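Local coordinates for protein acarbose Kinase Mak1 (Uncultured bacterium, PDB 6WB4) that phosphorylates the antidiabetic drug acarbose with ATP as a pfkB-family carbohydrate kinase, probably helping bacteria of the human microbiome to resist it, at residues Y196-A205 / R221-A231. Numbering follows the deposited sequence.
With ATP (adenosine-5'-triphosphate), chain H.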
ATOM      1  N   TYR B 196      31.887  10.785   6.434  1.00 57.81           N
ATOM      2  CA  TYR B 196      33.093  11.599   6.621  1.00 63.57           C
ATOM      3  C   TYR B 196      32.775  13.087   6.632  1.00 60.74           C
ATOM      4  O   TYR B 196      33.660  13.916   6.849  1.00 74.28           O
ATOM      5  CB  TYR B 196      34.123  11.323   5.520  1.00 65.99           C
ATOM      6  CG  TYR B 196      34.514   9.871   5.361  1.00 68.14           C
ATOM      7  CD1 TYR B 196      34.435   8.981   6.423  1.00 67.01           C
ATOM      8  CD2 TYR B 196      34.964   9.393   4.138  1.00 70.19           C
ATOM      9  CE1 TYR B 196      34.794   7.652   6.268  1.00 71.38           C
ATOM     10  CE2 TYR B 196      35.321   8.072   3.972  1.00 67.72           C
ATOM     11  CZ  TYR B 196      35.236   7.205   5.036  1.00 66.66           C
ATOM     12  OH  TYR B 196      35.591   5.888   4.862  1.00 58.11           O
ATOM     13  N   GLY B 197      31.516  13.426   6.390  1.00 58.82           N
ATOM     14  CA  GLY B 197      31.150  14.812   6.174  1.00 71.36           C
ATOM     15  C   GLY B 197      30.334  15.470   7.273  1.00 80.24           C
ATOM     16  O   GLY B 197      30.118  16.682   7.234  1.00 82.87           O
ATOM     17  N   ALA B 198      29.883  14.696   8.256  1.00 69.94           N
ATOM     18  CA  ALA B 198      29.031  15.265   9.296  1.00 64.67           C
ATOM     19  C   ALA B 198      29.744  15.355  10.636  1.00 54.54           C
ATOM     20  O   ALA B 198      30.637  14.567  10.934  1.00 66.51           O
ATOM     21  CB  ALA B 198      27.743  14.452   9.438  1.00 59.42           C
ATOM     22  N   ASP B 199      29.319  16.314  11.446  1.00 57.16           N
ATOM     23  CA  ASP B 199      29.908  16.538  12.761  1.00 64.23           C
ATOM     24  C   ASP B 199      29.473  15.446  13.735  1.00 61.99           C
ATOM     25  O   ASP B 199      30.277  14.951  14.523  1.00 65.56           O
ATOM     26  CB  ASP B 199      29.531  17.931  13.294  1.00 52.66           C
ATOM     27  CG  ASP B 199      30.020  19.058  12.387  1.00 56.68           C
ATOM     28  OD1 ASP B 199      31.233  19.101  12.082  1.00 53.67           O
ATOM     29  OD2 ASP B 199      29.196  19.892  11.955  1.00 68.88           O
ATOM     30  N   TYR B 200      28.192  15.098  13.708  1.00 57.22           N
ATOM     31  CA  TYR B 200      27.679  14.059  14.593  1.00 60.85           C
ATOM     32  C   TYR B 200      27.155  12.906  13.754  1.00 63.70           C
ATOM     33  O   TYR B 200      26.173  13.055  13.029  1.00 67.95           O
ATOM     34  CB  TYR B 200      26.575  14.597  15.513  1.00 67.05           C
ATOM     35  CG  TYR B 200      26.779  16.032  15.964  1.00 69.04           C
ATOM     36  CD1 TYR B 200      28.011  16.471  16.438  1.00 66.48           C
ATOM     37  CD2 TYR B 200      25.739  16.947  15.910  1.00 70.28           C
ATOM     38  CE1 TYR B 200      28.200  17.778  16.842  1.00 59.74           C
ATOM     39  CE2 TYR B 200      25.920  18.261  16.311  1.00 72.59           C
ATOM     40  CZ  TYR B 200      27.154  18.668  16.776  1.00 68.52           C
ATOM     41  OH  TYR B 200      27.344  19.972  17.173  1.00 70.65           O
ATOM     42  N   VAL B 201      27.811  11.755  13.849  1.00 59.31           N
ATOM     43  CA  VAL B 201      27.446  10.613  13.020  1.00 58.74           C
ATOM     44  C   VAL B 201      26.712   9.551  13.828  1.00 58.53           C
ATOM     45  O   VAL B 201      27.164   9.155  14.902  1.00 67.75           O
ATOM     46  CB  VAL B 201      28.693   9.976  12.361  1.00 60.74           C
ATOM     47  CG1 VAL B 201      28.322   8.721  11.554  1.00 51.57           C
ATOM     48  CG2 VAL B 201      29.441  11.005  11.507  1.00 55.52           C
ATOM     49  N   PHE B 202      25.567   9.114  13.312  1.00 48.41           N
ATOM     50  CA  PHE B 202      24.804   8.031  13.926  1.00 52.78           C
ATOM     51  C   PHE B 202      24.779   6.855  12.959  1.00 59.42           C
ATOM     52  O   PHE B 202      24.612   7.040  11.751  1.00 62.36           O
ATOM     53  CB  PHE B 202      23.374   8.470  14.275  1.00 45.42           C
ATOM     54  CG  PHE B 202      23.302   9.624  15.245  1.00 52.11           C
ATOM     55  CD1 PHE B 202      23.383  10.934  14.795  1.00 57.03           C
ATOM     56  CD2 PHE B 202      23.165   9.398  16.610  1.00 55.66           C
ATOM     57  CE1 PHE B 202      23.319  11.999  15.693  1.00 59.08           C
ATOM     58  CE2 PHE B 202      23.101  10.460  17.511  1.00 54.33           C
ATOM     59  CZ  PHE B 202      23.176  11.757  17.053  1.00 52.06           C
ATOM     60  N   VAL B 203      24.940   5.647  13.480  1.00 57.85           N
ATOM     61  CA  VAL B 203      24.901   4.467  12.628  1.00 65.43           C
ATOM     62  C   VAL B 203      24.382   3.254  13.396  1.00 71.44           C
ATOM     63  O   VAL B 203      24.585   3.139  14.608  1.00 78.98           O
ATOM     64  CB  VAL B 203      26.294   4.161  12.033  1.00 63.12           C
ATOM     65  CG1 VAL B 203      27.303   3.898  13.146  1.00 55.71           C
ATOM     66  CG2 VAL B 203      26.227   2.985  11.044  1.00 48.44           C
ATOM     67  N   SER B 204      23.681   2.377  12.684  1.00 56.68           N
ATOM     68  CA  SER B 204      23.177   1.130  13.240  1.00 62.71           C
ATOM     69  C   SER B 204      24.285   0.106  13.364  1.00 70.65           C
ATOM     70  O   SER B 204      25.211   0.091  12.552  1.00 85.54           O
ATOM     71  CB  SER B 204      22.054   0.570  12.371  1.00 68.70           C
ATOM     72  OG  SER B 204      21.596  -0.671  12.880  1.00 72.06           O
ATOM     73  N   ALA B 205      24.209  -0.733  14.390  1.00 67.92           N
ATOM     74  CA  ALA B 205      25.167  -1.830  14.537  1.00 70.29           C
ATOM     75  C   ALA B 205      24.828  -2.998  13.617  1.00 72.34           C
ATOM     76  O   ALA B 205      25.696  -3.800  13.277  1.00 87.71           O
ATOM     77  CB  ALA B 205      25.219  -2.300  15.975  1.00 67.09           C
ATOM     78  N   ARG B 221      39.319   9.722   8.135  1.00 93.10           N
ATOM     79  CA  ARG B 221      38.992  10.290   6.837  1.00 92.26           C
ATOM     80  C   ARG B 221      37.912  11.371   6.909  1.00 87.45           C
ATOM     81  O   ARG B 221      37.600  11.994   5.897  1.00 88.95           O
ATOM     82  CB  ARG B 221      38.549   9.169   5.892  1.00 96.92           C
ATOM     83  CG  ARG B 221      39.654   8.165   5.562  1.00 95.66           C
ATOM     84  CD  ARG B 221      39.207   7.135   4.537  1.00100.73           C
ATOM     85  NE  ARG B 221      38.636   7.747   3.341  1.00109.84           N
ATOM     86  CZ  ARG B 221      39.326   8.024   2.239  1.00111.68           C
ATOM     87  NH1 ARG B 221      40.618   7.731   2.175  1.00117.67           N
ATOM     88  NH2 ARG B 221      38.722   8.583   1.197  1.00100.97           N
ATOM     89  N   GLY B 222      37.364  11.610   8.100  1.00 83.23           N
ATOM     90  CA  GLY B 222      36.234  12.521   8.243  1.00 76.02           C
ATOM     91  C   GLY B 222      36.313  13.557   9.352  1.00 70.69           C
ATOM     92  O   GLY B 222      37.255  13.558  10.142  1.00 78.43           O
ATOM     93  N   ARG B 223      35.296  14.414   9.440  1.00 63.22           N
ATOM     94  CA  ARG B 223      35.315  15.526  10.395  1.00 57.99           C
ATOM     95  C   ARG B 223      34.522  15.263  11.672  1.00 58.23           C
ATOM     96  O   ARG B 223      34.399  16.149  12.513  1.00 70.48           O
ATOM     97  CB  ARG B 223      34.766  16.791   9.733  1.00 49.74           C
ATOM     98  CG  ARG B 223      33.310  16.669   9.326  1.00 59.20           C
ATOM     99  CD  ARG B 223      32.762  17.973   8.762  1.00 66.20           C
ATOM    100  NE  ARG B 223      32.604  18.994   9.792  1.00 67.91           N
ATOM    101  CZ  ARG B 223      33.379  20.073   9.877  1.00 80.30           C
ATOM    102  NH1 ARG B 223      34.351  20.257   8.992  1.00 79.06           N
ATOM    103  NH2 ARG B 223      33.188  20.965  10.841  1.00 84.60           N
ATOM    104  N   ALA B 224      34.007  14.045  11.826  1.00 61.44           N
ATOM    105  CA  ALA B 224      33.139  13.698  12.953  1.00 57.61           C
ATOM    106  C   ALA B 224      33.817  13.948  14.289  1.00 65.80           C
ATOM    107  O   ALA B 224      35.001  13.668  14.450  1.00 73.95           O
ATOM    108  CB  ALA B 224      32.700  12.248  12.858  1.00 55.40           C
ATOM    109  N   GLN B 225      33.064  14.510  15.231  1.00 65.65           N
ATOM    110  CA  GLN B 225      33.556  14.725  16.589  1.00 65.25           C
ATOM    111  C   GLN B 225      33.329  13.480  17.428  1.00 62.79           C
ATOM    112  O   GLN B 225      34.069  13.209  18.370  1.00 70.34           O
ATOM    113  CB  GLN B 225      32.870  15.923  17.241  1.00 72.38           C
ATOM    114  CG  GLN B 225      33.139  17.249  16.561  1.00 71.54           C
ATOM    115  CD  GLN B 225      32.231  18.341  17.074  1.00 82.77           C
ATOM    116  OE1 GLN B 225      31.664  18.229  18.161  1.00 90.29           O
ATOM    117  NE2 GLN B 225      32.073  19.403  16.290  1.00 79.99           N
ATOM    118  N   PHE B 226      32.287  12.731  17.085  1.00 68.06           N
ATOM    119  CA  PHE B 226      32.038  11.447  17.720  1.00 71.70           C
ATOM    120  C   PHE B 226      31.168  10.555  16.834  1.00 66.04           C
ATOM    121  O   PHE B 226      30.575  11.023  15.864  1.00 75.00           O
ATOM    122  CB  PHE B 226      31.370  11.639  19.092  1.00 71.20           C
ATOM    123  CG  PHE B 226      30.227  12.613  19.083  1.00 68.20           C
ATOM    124  CD1 PHE B 226      28.947  12.192  18.774  1.00 66.61           C
ATOM    125  CD2 PHE B 226      30.430  13.948  19.393  1.00 66.44           C
ATOM    126  CE1 PHE B 226      27.893  13.087  18.766  1.00 68.73           C
ATOM    127  CE2 PHE B 226      29.382  14.842  19.386  1.00 60.36           C
ATOM    128  CZ  PHE B 226      28.112  14.410  19.075  1.00 64.08           C
ATOM    129  N   VAL B 227      31.097   9.270  17.165  1.00 51.91           N
ATOM    130  CA  VAL B 227      30.268   8.346  16.402  1.00 56.72           C
ATOM    131  C   VAL B 227      29.366   7.577  17.349  1.00 60.84           C
ATOM    132  O   VAL B 227      29.837   6.926  18.280  1.00 82.89           O
ATOM    133  CB  VAL B 227      31.108   7.345  15.577  1.00 61.51           C
ATOM    134  CG1 VAL B 227      30.205   6.303  14.935  1.00 61.74           C
ATOM    135  CG2 VAL B 227      31.918   8.068  14.511  1.00 54.82           C
ATOM    136  N   VAL B 228      28.066   7.672  17.126  1.00 55.23           N
ATOM    137  CA  VAL B 228      27.120   6.951  17.957  1.00 64.04           C
ATOM    138  C   VAL B 228      26.621   5.693  17.269  1.00 67.63           C
ATOM    139  O   VAL B 228      25.944   5.759  16.238  1.00 63.68           O
ATOM    140  CB  VAL B 228      25.918   7.826  18.325  1.00 62.65           C
ATOM    141  CG1 VAL B 228      24.957   7.046  19.216  1.00 64.26           C
ATOM    142  CG2 VAL B 228      26.390   9.102  19.014  1.00 59.99           C
ATOM    143  N   VAL B 229      26.959   4.544  17.848  1.00 67.06           N
ATOM    144  CA  VAL B 229      26.490   3.269  17.331  1.00 65.56           C
ATOM    145  C   VAL B 229      25.316   2.795  18.152  1.00 70.72           C
ATOM    146  O   VAL B 229      25.426   2.608  19.361  1.00 82.06           O
ATOM    147  CB  VAL B 229      27.594   2.199  17.345  1.00 67.51           C
ATOM    148  CG1 VAL B 229      27.087   0.920  16.700  1.00 65.06           C
ATOM    149  CG2 VAL B 229      28.833   2.714  16.615  1.00 61.57           C
HETATM  150  N   MSE B 230      24.184   2.611  17.491  1.00 73.36           N
HETATM  151  CA  MSE B 230      22.985   2.145  18.166  1.00 76.68           C
HETATM  152  C   MSE B 230      22.825   0.639  17.986  1.00 81.19           C
HETATM  153  O   MSE B 230      23.082   0.101  16.905  1.00 78.34           O
HETATM  154  CB  MSE B 230      21.771   2.914  17.649  1.00 73.78           C
HETATM  155  CG  MSE B 230      21.719   4.338  18.203  1.00 73.01           C
HETATM  156 SE   MSE B 230      20.796   5.618  17.073  1.00 98.73          SE
HETATM  157  CE  MSE B 230      21.809   5.323  15.438  1.00170.65           C
ATOM    158  N   ALA B 231      22.424  -0.039  19.059  1.00 79.52           N
ATOM    159  CA  ALA B 231      22.417  -1.499  19.076  1.00 77.56           C
ATOM    160  C   ALA B 231      21.124  -2.076  19.642  1.00 92.13           C
ATOM    161  O   ALA B 231      21.053  -3.263  19.960  1.00 99.36           O
ATOM    162  CB  ALA B 231      23.596  -2.005  19.864  1.00 59.53           C
TER
HETATM  163  PG  ATP H 302      15.761   2.586  12.345  0.84197.01           P
HETATM  164  O1G ATP H 302      14.651   1.565  12.461  0.84196.83           O
HETATM  165  O2G ATP H 302      16.835   2.240  11.339  0.84196.21           O
HETATM  166  O3G ATP H 302      15.283   4.017  12.283  0.84190.67           O
HETATM  167  PB  ATP H 302      17.372   1.190  14.184  0.84204.80           P
HETATM  168  O1B ATP H 302      16.502  -0.034  14.015  0.84204.81           O
HETATM  169  O2B ATP H 302      18.726   1.257  13.513  0.84198.26           O
HETATM  170  O3B ATP H 302      16.521   2.493  13.761  0.84220.98           O
HETATM  171  PA  ATP H 302      18.174   0.334  16.746  0.84214.78           P
HETATM  172  O1A ATP H 302      19.625   0.109  16.387  0.84210.75           O
HETATM  173  O2A ATP H 302      17.223  -0.840  16.778  0.84212.69           O
HETATM  174  O3A ATP H 302      17.576   1.457  15.758  0.84214.41           O
HETATM  175  O5' ATP H 302      18.101   1.092  18.170  0.84144.03           O
HETATM  176  C5' ATP H 302      18.341   2.501  18.251  0.84137.72           C
HETATM  177  C4' ATP H 302      18.359   3.005  19.695  0.84129.89           C
HETATM  178  O4' ATP H 302      17.045   2.989  20.264  0.84128.41           O
HETATM  179  C3' ATP H 302      19.250   2.175  20.606  0.84126.90           C
HETATM  180  O3' ATP H 302      20.510   2.812  20.815  0.84129.06           O
HETATM  181  C2' ATP H 302      18.494   2.074  21.916  0.84124.80           C
HETATM  182  O2' ATP H 302      19.020   2.991  22.882  0.84118.30           O
HETATM  183  C1' ATP H 302      17.055   2.420  21.576  0.84128.33           C
HETATM  184  N9  ATP H 302      16.357   1.117  21.530  0.84133.46           N
HETATM  185  C8  ATP H 302      16.029   0.439  20.411  0.84136.46           C
HETATM  186  N7  ATP H 302      15.415  -0.734  20.706  0.84135.31           N
HETATM  187  C5  ATP H 302      15.352  -0.819  22.049  0.84131.94           C
HETATM  188  C6  ATP H 302      14.827  -1.796  23.025  0.84125.83           C
HETATM  189  N6  ATP H 302      14.236  -2.939  22.607  0.84124.55           N
HETATM  190  N1  ATP H 302      14.959  -1.504  24.338  0.84125.78           N
HETATM  191  C2  ATP H 302      15.544  -0.366  24.760  0.84122.95           C
HETATM  192  N3  ATP H 302      16.042   0.567  23.931  0.84120.33           N
HETATM  193  C4  ATP H 302      15.975   0.401  22.589  0.84129.16           C
HETATM  194  O   HOH W   1      33.198  18.228  13.539  1.00 61.35           O
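V201 and V203 of strand 200-204 lie opposite V227 and V229 of the parallel strand 226-230, joined by a ladder of backbone hydrogen bonds. V228 N donates to V201 O at 2.8 Å, V203 N to V228 O, M230 N to V203 O and, just beyond strand 200-204, A205 N to M230 O; the rung from V201 N to F226 O is weak.

On the face with Y200 and F202, the Y200 and F226 rings lie nearly parallel (planes at 7°) but slid apart, with centroids 5.2 Å apart. F226 reaches Y200 because its CG sits between backbone N and carbonyl carbon (chi1 46°). F202 lies beside V228, its CD2 3.6 Å from V228 CB, while CE of selenomethionine M230 touches F202 CB, beside the F202 ring edge. Helix 265-280 covers this face, Y277 meeting both Y200 and F226 edge-to-face. Across the sheet, V203 CG1 packs against V229 CG2, and V201 CG2 against A224 CB; helix 211-221 packs on V227 and V229.

Polar groups tie the loops leading into the strands. Q225 N donates to D199 O in the carbonyl plane, R223 N to Y196 O from above its plane. R223 grips D199 OD1 side-on through NE (2.7 Å) and NH2 (3.0 Å), the guanidinium steeply turned to the carboxylate at 73°. NE comes from above the carboxylate plane, whereas NH2 is met by the syn lone pair of OD1. A water joins OD1 to R223 O and Q225 NE2, and T177 N holds OD2. Further out, R221 CB sits squarely over the Y196 ring, 3.8 Å from its centroid, a CH-pi contact; Y196 OH bonds to D217.

At the other end M230 CG lies 3.3 Å from ATP O3', and S204 also lines the nucleotide pocket. With helix 211-221 linking them, these strands form a beta-alpha-beta crossover of the ribokinase-like (pfkB) fold, their C-terminal ends facing ATP.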